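Local coordinates for T9SS C-terminal target domain-containing protein (PDB 5JVK), which probably hydrolyses O-glycosidic bonds as a family 39 glycoside hydrolase of a gut Bacteroides, built around a (beta/alpha)8 barrel, at residues Val16-Thr20 with Arg123-Met127; Glu67-Tyr71 with Pro401-Gln406; Gln406-Val410 with Asp470-Cys474. One frame throughout, in Å; residues are numbered along the deposited sequence.

Contact 1. Residues Val16-Thr20 with Arg123-Met127; sequences VLVST and RLIRM
M127 reaches V18 tip to tip where the N-terminal beta domain meets the (beta/alpha)8 barrel of this family 39 glycoside hydrolase. The strand 18-20 is an outermost strand of a five-stranded sheet, while residues 123-127 belong to helix 118-127, which follows the first barrel strand. The short axes approach to 9.3 Å at 50°, so side chains rather than backbones bridge the two parts, and no direct hydrogen bond joins them.

Followed outward, M127 starts with CB beside V18 CG1. Its CG turns to the T20 methyl, and SD stays on that same methyl, with M127 SD 3.8 Å from T20 CG2. The chain then bends at its last torsion (chi3 -70°), which brings M127 CE against V18 CG1 at 3.8 Å. V16 CG1 is the other methyl that CE meets. The terminal methyl thus touches a methyl of each valine, and the sulfur faces the threonine methyl.

L124 works one turn earlier: its CD2 packs 3.7 Å from V18 CG2 and also meets V16 CG1, as V16 and L124 run alongside in opposite senses. V18 thus divides its branches, CG2 to the leucine and CG1 to the methionine. Y405 of helix 403-415 also touches V18 and M127, and its hydroxyl is hydrogen-bonded to L124 O, tying a third element to this apolar patch.

At the more exposed margin the guanidinium of R123 lies with one face against V16, whose CG2 stands 3.9 Å above the plane, off its centre. The polar link here is indirect: one water donates to V18 O at 2.8 Å and accepts from R123 NH2 at 3.1 Å.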
# COMPACT_ATOMS: atom_id res chain seq x y z
N VAL A 16 -16.69 11.71 -1.20
CA VAL A 16 -15.83 11.06 -0.22
C VAL A 16 -16.68 10.09 0.61
O VAL A 16 -17.49 10.52 1.44
CB VAL A 16 -15.16 12.11 0.70
CG1 VAL A 16 -14.29 11.44 1.76
CG2 VAL A 16 -14.34 13.09 -0.14
N LEU A 17 -16.50 8.79 0.38
CA LEU A 17 -17.22 7.73 1.12
C LEU A 17 -16.38 7.14 2.26
O LEU A 17 -16.54 5.97 2.64
CB LEU A 17 -17.68 6.63 0.14
CG LEU A 17 -18.71 7.07 -0.92
CD1 LEU A 17 -18.80 6.06 -2.05
CD2 LEU A 17 -20.08 7.30 -0.30
N VAL A 18 -15.48 7.95 2.83
CA VAL A 18 -14.64 7.58 3.96
C VAL A 18 -14.69 8.72 4.97
O VAL A 18 -14.63 9.89 4.58
CB VAL A 18 -13.18 7.37 3.52
CG1 VAL A 18 -12.28 7.07 4.71
CG2 VAL A 18 -13.10 6.26 2.48
N SER A 19 -14.77 8.39 6.26
CA SER A 19 -14.82 9.40 7.31
C SER A 19 -14.12 8.91 8.58
O SER A 19 -14.36 7.79 9.03
CB SER A 19 -16.28 9.78 7.60
OG SER A 19 -16.38 10.80 8.58
N THR A 20 -13.25 9.75 9.15
CA THR A 20 -12.55 9.42 10.39
C THR A 20 -13.46 9.56 11.61
O THR A 20 -14.35 10.42 11.63
CB THR A 20 -11.29 10.29 10.60
OG1 THR A 20 -11.67 11.67 10.71
CG2 THR A 20 -10.31 10.11 9.46
N ARG A 123 -6.60 12.94 -0.09
CA ARG A 123 -7.34 12.93 1.17
C ARG A 123 -7.73 11.49 1.54
O ARG A 123 -7.66 11.10 2.70
CB ARG A 123 -8.58 13.82 1.07
CG ARG A 123 -9.33 14.05 2.37
CD ARG A 123 -10.44 15.08 2.16
NE ARG A 123 -11.60 14.84 3.02
CZ ARG A 123 -12.82 15.38 2.85
NH1 ARG A 123 -13.07 16.22 1.83
NH2 ARG A 123 -13.80 15.08 3.69
N LEU A 124 -8.13 10.71 0.53
CA LEU A 124 -8.47 9.29 0.72
C LEU A 124 -7.23 8.44 1.02
O LEU A 124 -7.31 7.49 1.80
CB LEU A 124 -9.22 8.75 -0.50
CG LEU A 124 -10.61 9.34 -0.73
CD1 LEU A 124 -11.06 9.17 -2.18
CD2 LEU A 124 -11.63 8.72 0.21
N ILE A 125 -6.09 8.77 0.39
CA ILE A 125 -4.81 8.12 0.69
C ILE A 125 -4.38 8.40 2.14
O ILE A 125 -3.89 7.50 2.82
CB ILE A 125 -3.69 8.54 -0.30
CG1 ILE A 125 -3.99 7.98 -1.70
CG2 ILE A 125 -2.32 8.03 0.16
CD1 ILE A 125 -3.28 8.71 -2.83
N ARG A 126 -4.56 9.65 2.58
CA ARG A 126 -4.21 10.06 3.95
C ARG A 126 -4.98 9.28 5.02
O ARG A 126 -4.39 8.81 5.99
CB ARG A 126 -4.43 11.57 4.14
CG ARG A 126 -4.32 12.09 5.58
CD ARG A 126 -2.95 11.82 6.20
NE ARG A 126 -2.90 12.27 7.59
CZ ARG A 126 -3.45 11.63 8.63
NH1 ARG A 126 -4.11 10.48 8.47
NH2 ARG A 126 -3.33 12.14 9.85
N MET A 127 -6.29 9.16 4.84
CA MET A 127 -7.15 8.47 5.81
C MET A 127 -6.93 6.95 5.86
O MET A 127 -7.36 6.30 6.82
CB MET A 127 -8.63 8.80 5.56
CG MET A 127 -8.99 10.25 5.86
SD MET A 127 -10.76 10.60 5.69
CE MET A 127 -10.96 10.49 3.91
O HOH W 1 -14.17 12.54 5.47

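Contact 2. Residues Glu67-Tyr71 with Pro401-Gln406; sequences ELGYY and PKPSYQ
This is a buried interdomain contact in which an aromatic side chain of the N-terminal beta sheet plugs into the start of the helix after the last strand of the (beta/alpha)8 barrel. Y70 lies on strand 69-78, inside the five-stranded sheet; residues 401-406 form the stretch P401-K402 and the first turn of helix 403-415. All the touching residues are buried, and the two segments hide 292 Å² between them.

Y70 carries most of the contact, with 129 Å² of its surface buried here. With CG anti to the backbone N (chi1 -176°), the ring is carried away from its strand, across the helix start. P403 covers one ring face in a CH-pi contact: its CA stands 3.9 Å from the Y70 ring centroid, 13° off the normal, hence almost directly above the centre. The proline ring continues this cover toward the phenol end, with P403 CD 3.6 Å from Y70 CZ. At the ring edge, P401 O approaches near the ring plane. That carbonyl accepts a very short hydrogen bond from Y70 OH, modelled at 2.5 Å to P401 O; its exact length is doubtful, but it probably helps hold the phenol end on the segment just before the helix.

Q406, one turn into the helix, takes up the root of Y70. Its chain bends at chi2, laying CG alongside Y70 CB at 3.8 Å, and the amide plane is inclined 66° to the phenol ring. The amide nitrogen is held by Q472 O and V93 O, so the bent chain is secured at its end as it passes the strand. The amide end lies against the G69-Y70 peptide: Q406 NE2 is 3.3 Å from G69 C.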
# COMPACT_ATOMS: atom_id res chain seq x y z
N GLU A 67 -20.11 3.60 16.36
CA GLU A 67 -18.95 2.70 16.36
C GLU A 67 -18.25 2.70 15.01
O GLU A 67 -18.88 2.91 13.97
CB GLU A 67 -19.39 1.27 16.68
CG GLU A 67 -19.82 1.02 18.12
CD GLU A 67 -20.17 -0.44 18.38
OE1 GLU A 67 -19.42 -1.33 17.93
OE2 GLU A 67 -21.20 -0.70 19.04
N LEU A 68 -16.94 2.43 15.03
CA LEU A 68 -16.15 2.29 13.81
C LEU A 68 -16.55 1.03 13.03
O LEU A 68 -17.08 0.07 13.61
CB LEU A 68 -14.65 2.23 14.13
CG LEU A 68 -14.01 3.44 14.81
CD1 LEU A 68 -12.54 3.18 15.08
CD2 LEU A 68 -14.19 4.70 13.97
N GLY A 69 -16.28 1.05 11.73
CA GLY A 69 -16.52 -0.11 10.89
C GLY A 69 -16.54 0.17 9.41
O GLY A 69 -16.54 1.32 8.97
N TYR A 70 -16.53 -0.92 8.65
CA TYR A 70 -16.78 -0.94 7.22
C TYR A 70 -18.26 -1.22 7.05
O TYR A 70 -18.75 -2.28 7.47
CB TYR A 70 -15.95 -2.05 6.56
CG TYR A 70 -16.05 -2.10 5.06
CD1 TYR A 70 -15.41 -1.14 4.27
CD2 TYR A 70 -16.79 -3.09 4.41
CE1 TYR A 70 -15.49 -1.17 2.89
CE2 TYR A 70 -16.88 -3.13 3.02
CZ TYR A 70 -16.23 -2.16 2.27
OH TYR A 70 -16.31 -2.18 0.91
N TYR A 71 -18.98 -0.28 6.44
CA TYR A 71 -20.44 -0.35 6.32
C TYR A 71 -20.89 -0.49 4.88
O TYR A 71 -20.24 0.03 3.97
CB TYR A 71 -21.08 0.91 6.93
CG TYR A 71 -20.92 1.01 8.43
CD1 TYR A 71 -21.93 0.57 9.29
CD2 TYR A 71 -19.76 1.54 8.99
CE1 TYR A 71 -21.79 0.66 10.66
CE2 TYR A 71 -19.61 1.63 10.37
CZ TYR A 71 -20.63 1.19 11.20
OH TYR A 71 -20.49 1.27 12.56
N PRO A 401 -15.06 2.51 -1.17
CA PRO A 401 -14.02 1.72 -0.50
C PRO A 401 -14.35 0.23 -0.46
O PRO A 401 -15.50 -0.15 -0.23
CB PRO A 401 -14.00 2.30 0.92
CG PRO A 401 -15.38 2.79 1.14
CD PRO A 401 -15.86 3.28 -0.20
N LYS A 402 -13.34 -0.60 -0.72
CA LYS A 402 -13.42 -2.04 -0.53
C LYS A 402 -12.97 -2.34 0.91
O LYS A 402 -12.41 -1.46 1.57
CB LYS A 402 -12.53 -2.76 -1.54
CG LYS A 402 -12.96 -2.55 -2.99
CD LYS A 402 -11.84 -2.84 -3.97
CE LYS A 402 -11.41 -4.30 -3.92
NZ LYS A 402 -10.39 -4.62 -4.96
N PRO A 403 -13.23 -3.57 1.42
CA PRO A 403 -12.79 -3.93 2.78
C PRO A 403 -11.29 -3.72 3.06
O PRO A 403 -10.93 -3.41 4.20
CB PRO A 403 -13.14 -5.42 2.87
CG PRO A 403 -14.31 -5.57 1.98
CD PRO A 403 -14.06 -4.64 0.83
N SER A 404 -10.45 -3.88 2.04
CA SER A 404 -9.00 -3.68 2.17
C SER A 404 -8.62 -2.26 2.59
O SER A 404 -7.59 -2.07 3.25
CB SER A 404 -8.29 -4.06 0.87
OG SER A 404 -8.82 -3.34 -0.22
N TYR A 405 -9.43 -1.28 2.20
CA TYR A 405 -9.24 0.10 2.64
C TYR A 405 -9.37 0.21 4.16
O TYR A 405 -8.52 0.80 4.82
CB TYR A 405 -10.24 1.04 1.97
CG TYR A 405 -9.98 2.49 2.30
CD1 TYR A 405 -10.46 3.06 3.49
CD2 TYR A 405 -9.22 3.29 1.45
CE1 TYR A 405 -10.20 4.38 3.80
CE2 TYR A 405 -8.97 4.62 1.76
CZ TYR A 405 -9.46 5.15 2.94
OH TYR A 405 -9.20 6.46 3.24
N GLN A 406 -10.45 -0.36 4.69
CA GLN A 406 -10.72 -0.37 6.13
C GLN A 406 -9.57 -1.05 6.88
O GLN A 406 -9.10 -0.53 7.89
CB GLN A 406 -12.03 -1.10 6.43
CG GLN A 406 -12.52 -0.98 7.87
CD GLN A 406 -13.25 0.33 8.16
OE1 GLN A 406 -13.76 0.99 7.25
NE2 GLN A 406 -13.32 0.69 9.44

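Contact 3. Residues Gln406-Val410 with Asp470-Cys474; sequences QAAAV and DWQGC
A beta hairpin of the antiparallel sheet after the barrel, strands 466-469 and 475-476, contains a type I beta turn, D470 to G473, that docks on helix 403-415, the helix that follows the last strand of the (beta/alpha)8 barrel. Q406 makes the direct hydrogen bond: its NE2 donates to Q472 O at 2.9 Å with an N-H...O angle of 152°. The acceptor lies close to the amide plane of Q406, whereas the donor is tilted 26° from the carbonyl plane of Q472.

V410, one turn on, packs against the turn's backbone. Its CB is 3.3 Å from W471 O, and its CG2 branch runs on to Q472 C at 3.5 Å. The indole of W471 points back toward the start of the helix: CZ3 meets Q406 CB at 3.9 Å, the ring standing 82° to the Q406 amide, and A407 CB lies at the ring edge by CE3. Y45 adds an edge-to-face ring contact to the same indole.

The turn is stiffened from within by an Asx turn, in which D470 OD1 accepts from Q472 N at 3.0 Å, met from above the carboxylate plane. A water bridges helix and turn, donating to both A407 O and W471 O, the latter at 3.0 Å.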
# COMPACT_ATOMS: atom_id res chain seq x y z
N GLN A 406 -10.45 -0.36 4.69
CA GLN A 406 -10.72 -0.37 6.13
C GLN A 406 -9.57 -1.05 6.88
O GLN A 406 -9.10 -0.53 7.89
CB GLN A 406 -12.03 -1.10 6.43
CG GLN A 406 -12.52 -0.98 7.87
CD GLN A 406 -13.25 0.33 8.16
OE1 GLN A 406 -13.76 0.99 7.25
NE2 GLN A 406 -13.32 0.69 9.44
N ALA A 407 -9.14 -2.20 6.38
CA ALA A 407 -8.03 -2.96 6.97
C ALA A 407 -6.73 -2.16 7.00
O ALA A 407 -5.98 -2.25 7.97
CB ALA A 407 -7.83 -4.27 6.24
N ALA A 408 -6.47 -1.39 5.95
CA ALA A 408 -5.28 -0.53 5.87
C ALA A 408 -5.29 0.59 6.91
O ALA A 408 -4.29 0.84 7.58
CB ALA A 408 -5.15 0.06 4.47
N ALA A 409 -6.43 1.28 7.03
CA ALA A 409 -6.58 2.36 8.01
C ALA A 409 -6.43 1.86 9.44
O ALA A 409 -5.75 2.49 10.26
CB ALA A 409 -7.92 3.05 7.83
N VAL A 410 -7.05 0.71 9.73
CA VAL A 410 -7.02 0.14 11.07
C VAL A 410 -5.61 -0.36 11.42
O VAL A 410 -5.10 -0.04 12.50
CB VAL A 410 -8.08 -0.97 11.25
CG1 VAL A 410 -7.94 -1.67 12.60
CG2 VAL A 410 -9.49 -0.40 11.10
N ASP A 470 -11.00 -5.51 16.63
CA ASP A 470 -10.96 -6.41 15.46
C ASP A 470 -10.31 -5.69 14.25
O ASP A 470 -9.88 -4.55 14.37
CB ASP A 470 -12.36 -6.98 15.15
CG ASP A 470 -13.32 -5.95 14.55
OD1 ASP A 470 -13.00 -4.75 14.50
OD2 ASP A 470 -14.42 -6.36 14.12
N TRP A 471 -10.27 -6.37 13.11
CA TRP A 471 -9.70 -5.81 11.86
C TRP A 471 -10.32 -4.49 11.38
O TRP A 471 -9.74 -3.78 10.56
CB TRP A 471 -9.86 -6.83 10.72
CG TRP A 471 -11.28 -6.93 10.21
CD1 TRP A 471 -12.30 -7.63 10.76
CD2 TRP A 471 -11.82 -6.28 9.05
NE1 TRP A 471 -13.45 -7.47 10.02
CE2 TRP A 471 -13.18 -6.64 8.97
CE3 TRP A 471 -11.28 -5.42 8.08
CZ2 TRP A 471 -14.01 -6.18 7.94
CZ3 TRP A 471 -12.12 -4.96 7.06
CH2 TRP A 471 -13.47 -5.35 7.00
N GLN A 472 -11.49 -4.18 11.93
CA GLN A 472 -12.43 -3.18 11.44
C GLN A 472 -12.39 -1.89 12.26
O GLN A 472 -12.96 -0.87 11.84
CB GLN A 472 -13.82 -3.80 11.59
CG GLN A 472 -14.77 -3.57 10.45
CD GLN A 472 -16.08 -4.31 10.66
OE1 GLN A 472 -16.26 -5.04 11.63
NE2 GLN A 472 -16.99 -4.15 9.73
N GLY A 473 -11.75 -1.93 13.43
CA GLY A 473 -11.82 -0.86 14.42
C GLY A 473 -12.88 -1.07 15.49
O GLY A 473 -12.92 -0.33 16.48
N CYS A 474 -13.74 -2.08 15.31
CA CYS A 474 -14.83 -2.36 16.24
C CYS A 474 -14.27 -2.93 17.54
O CYS A 474 -13.44 -3.84 17.51
CB CYS A 474 -15.84 -3.34 15.61
SG CYS A 474 -16.98 -4.14 16.78
O HOH W 2 -6.81 -4.42 10.13

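Overall arrangement
The three contacts gather where three parts of the fold meet: the N-terminal beta sheet, the (beta/alpha)8 barrel and the antiparallel sheet after the barrel. Centres of contacts 2 and 3 are about 7 Å apart, and both use helix 403-415 and Q406; contact 1 lies about 11 Å from contact 2 and 14 Å from contact 3. Contacts 1 and 2 reach the same N-terminal sheet and their segments alternate along the chain, whereas contact 3 follows in series after both. Helix 403-415 reaches all three, touching contact 1 through Y405 and A409, so both sheets pack on this one barrel helix, which probably helps set the domains' relative positions.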